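Local structure of clostripain-related protein (Bacteroides thetaiotaomicron, 6N9J) at residues P206-A211 / V315-T320. The protein is a secreted cysteine protease of the clostripain (C11) family that probably cleaves peptide bonds in proteins. Residues are numbered along the deposited sequence; the frame is centred on the assembly and turned at random.
Sequences PAVSIA and VIWKNT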
loop_
_atom_site.group_PDB
_atom_site.type_symbol
_atom_site.label_atom_id
_atom_site.label_comp_id
_atom_site.label_asym_id
_atom_site.label_seq_id
_atom_site.Cartn_x
_atom_site.Cartn_y
_atom_site.Cartn_z
ATOM N N PRO A 206 -3.724 -9.147 12.465
ATOM C CA PRO A 206 -2.708 -8.097 12.289
ATOM C C PRO A 206 -3.090 -6.995 11.295
ATOM O O PRO A 206 -2.729 -5.840 11.539
ATOM C CB PRO A 206 -1.477 -8.869 11.782
ATOM C CG PRO A 206 -1.970 -10.256 11.431
ATOM C CD PRO A 206 -3.150 -10.495 12.304
ATOM N N ALA A 207 -3.811 -7.323 10.222
ATOM C CA ALA A 207 -4.133 -6.314 9.207
ATOM C C ALA A 207 -5.018 -5.229 9.807
ATOM O O ALA A 207 -4.773 -4.039 9.631
ATOM C CB ALA A 207 -4.809 -6.958 7.994
ATOM N N VAL A 208 -6.031 -5.650 10.548
ATOM C CA VAL A 208 -6.906 -4.718 11.244
ATOM C C VAL A 208 -6.110 -3.928 12.279
ATOM O O VAL A 208 -6.250 -2.709 12.375
ATOM C CB VAL A 208 -8.091 -5.454 11.926
ATOM C CG1 VAL A 208 -8.903 -4.492 12.781
ATOM C CG2 VAL A 208 -8.981 -6.104 10.879
ATOM N N SER A 209 -5.275 -4.632 13.050
ATOM C CA SER A 209 -4.425 -3.986 14.052
ATOM C C SER A 209 -3.531 -2.918 13.437
ATOM O O SER A 209 -3.360 -1.835 14.006
ATOM C CB SER A 209 -3.542 -5.007 14.780
ATOM O OG SER A 209 -4.325 -6.000 15.411
ATOM N N ILE A 210 -2.935 -3.243 12.293
ATOM C CA ILE A 210 -2.041 -2.315 11.607
ATOM C C ILE A 210 -2.830 -1.075 11.196
ATOM O O ILE A 210 -2.388 0.061 11.428
ATOM C CB ILE A 210 -1.366 -2.982 10.378
ATOM C CG1 ILE A 210 -0.364 -4.046 10.839
ATOM C CG2 ILE A 210 -0.672 -1.919 9.476
ATOM C CD1 ILE A 210 0.043 -5.065 9.756
ATOM N N ALA A 211 -4.019 -1.301 10.633
ATOM C CA ALA A 211 -4.880 -0.226 10.137
ATOM C C ALA A 211 -5.321 0.718 11.247
ATOM O O ALA A 211 -5.210 1.934 11.121
ATOM C CB ALA A 211 -6.090 -0.808 9.454
ATOM N N VAL A 315 -14.016 -5.753 1.672
ATOM C CA VAL A 315 -13.444 -4.571 2.319
ATOM C C VAL A 315 -13.837 -4.615 3.788
ATOM O O VAL A 315 -14.906 -4.155 4.149
ATOM C CB VAL A 315 -13.942 -3.248 1.662
ATOM C CG1 VAL A 315 -13.290 -2.024 2.320
ATOM C CG2 VAL A 315 -13.697 -3.270 0.139
ATOM N N ILE A 316 -12.987 -5.185 4.642
ATOM C CA ILE A 316 -13.439 -5.519 5.994
ATOM C C ILE A 316 -13.153 -4.439 7.042
ATOM O O ILE A 316 -13.592 -4.535 8.183
ATOM C CB ILE A 316 -12.818 -6.855 6.467
ATOM C CG1 ILE A 316 -11.294 -6.768 6.517
ATOM C CG2 ILE A 316 -13.244 -7.996 5.549
ATOM C CD1 ILE A 316 -10.666 -7.976 7.168
ATOM N N TRP A 317 -12.436 -3.397 6.654
ATOM C CA TRP A 317 -12.088 -2.343 7.591
ATOM C C TRP A 317 -11.877 -1.091 6.753
ATOM O O TRP A 317 -11.258 -1.179 5.699
ATOM C CB TRP A 317 -10.817 -2.713 8.398
ATOM C CG TRP A 317 -10.539 -1.785 9.558
ATOM C CD1 TRP A 317 -10.839 -1.998 10.875
ATOM C CD2 TRP A 317 -9.937 -0.479 9.490
ATOM N NE1 TRP A 317 -10.462 -0.910 11.628
ATOM C CE2 TRP A 317 -9.910 0.033 10.806
ATOM C CE3 TRP A 317 -9.413 0.293 8.449
ATOM C CZ2 TRP A 317 -9.368 1.280 11.104
ATOM C CZ3 TRP A 317 -8.891 1.540 8.745
ATOM C CH2 TRP A 317 -8.871 2.021 10.065
ATOM N N LYS A 318 -12.397 0.059 7.190
ATOM C CA LYS A 318 -12.021 1.338 6.563
ATOM C C LYS A 318 -12.241 2.509 7.513
ATOM O O LYS A 318 -13.101 2.463 8.397
ATOM C CB LYS A 318 -12.792 1.579 5.266
ATOM C CG LYS A 318 -14.260 1.905 5.489
ATOM C CD LYS A 318 -14.999 2.011 4.176
ATOM C CE LYS A 318 -16.493 1.963 4.410
ATOM N NZ LYS A 318 -16.900 3.055 5.323
ATOM N N ASN A 319 -11.442 3.556 7.338
ATOM C CA ASN A 319 -11.645 4.775 8.100
ATOM C C ASN A 319 -10.935 5.937 7.436
ATOM O O ASN A 319 -9.892 5.765 6.815
ATOM C CB ASN A 319 -11.158 4.614 9.540
ATOM C CG ASN A 319 -12.150 5.151 10.548
ATOM O OD1 ASN A 319 -12.965 6.016 10.229
ATOM N ND2 ASN A 319 -12.089 4.643 11.775
ATOM N N THR A 320 -11.515 7.122 7.562
ATOM C CA THR A 320 -10.917 8.324 7.005
ATOM C C THR A 320 -11.274 9.520 7.871
ATOM O O THR A 320 -12.321 9.560 8.495
ATOM C CB THR A 320 -11.380 8.583 5.557
ATOM O OG1 THR A 320 -10.702 9.731 5.021
ATOM C CG2 THR A 320 -12.898 8.817 5.502
#
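Ala211 presses its methyl group onto one face of the Trp317 indole, and most of what joins helix 206-211 to strand 315-320 is built round that ring. The CB of Ala211 stands 3.7 Å from the centroid of the six-membered ring and only 13° off its normal, a CH-pi contact in which CE3, at 3.6 Å from the same CB, is the nearest ring atom. At the pyrrole end Val208 comes in obliquely, bringing its CG1 to 3.7 Å from Trp317 CD1. Trp317 owes this position to a side chain that runs out from the strand with CG anti to the backbone N (chi1 -170°), which carries the indole across to the helix, where it meets Val208 and, about one turn on, Ala211. The other branch of Val208 makes a looser apolar contact, CG2 to Ile316 CD1 at 4.5 Å. Trp317 NE1 donates to OE2 of Glu212, which follows Ala211 on the helix, a bond that would limit rotation of the ring. A leucine in place of Trp317, with neither the flat face nor the N-H, would probably open a gap beside Ala211 and Val208 and leave the Glu212 carboxylate to find another partner. Helix and strand run almost parallel, their axes 4° apart in direction. Strand 315-327 pairs antiparallel with strand 239-244, whose Val242 touches both Ala211 and Ile316, while Ile210 packs against helix 193-200 and strand 155-159.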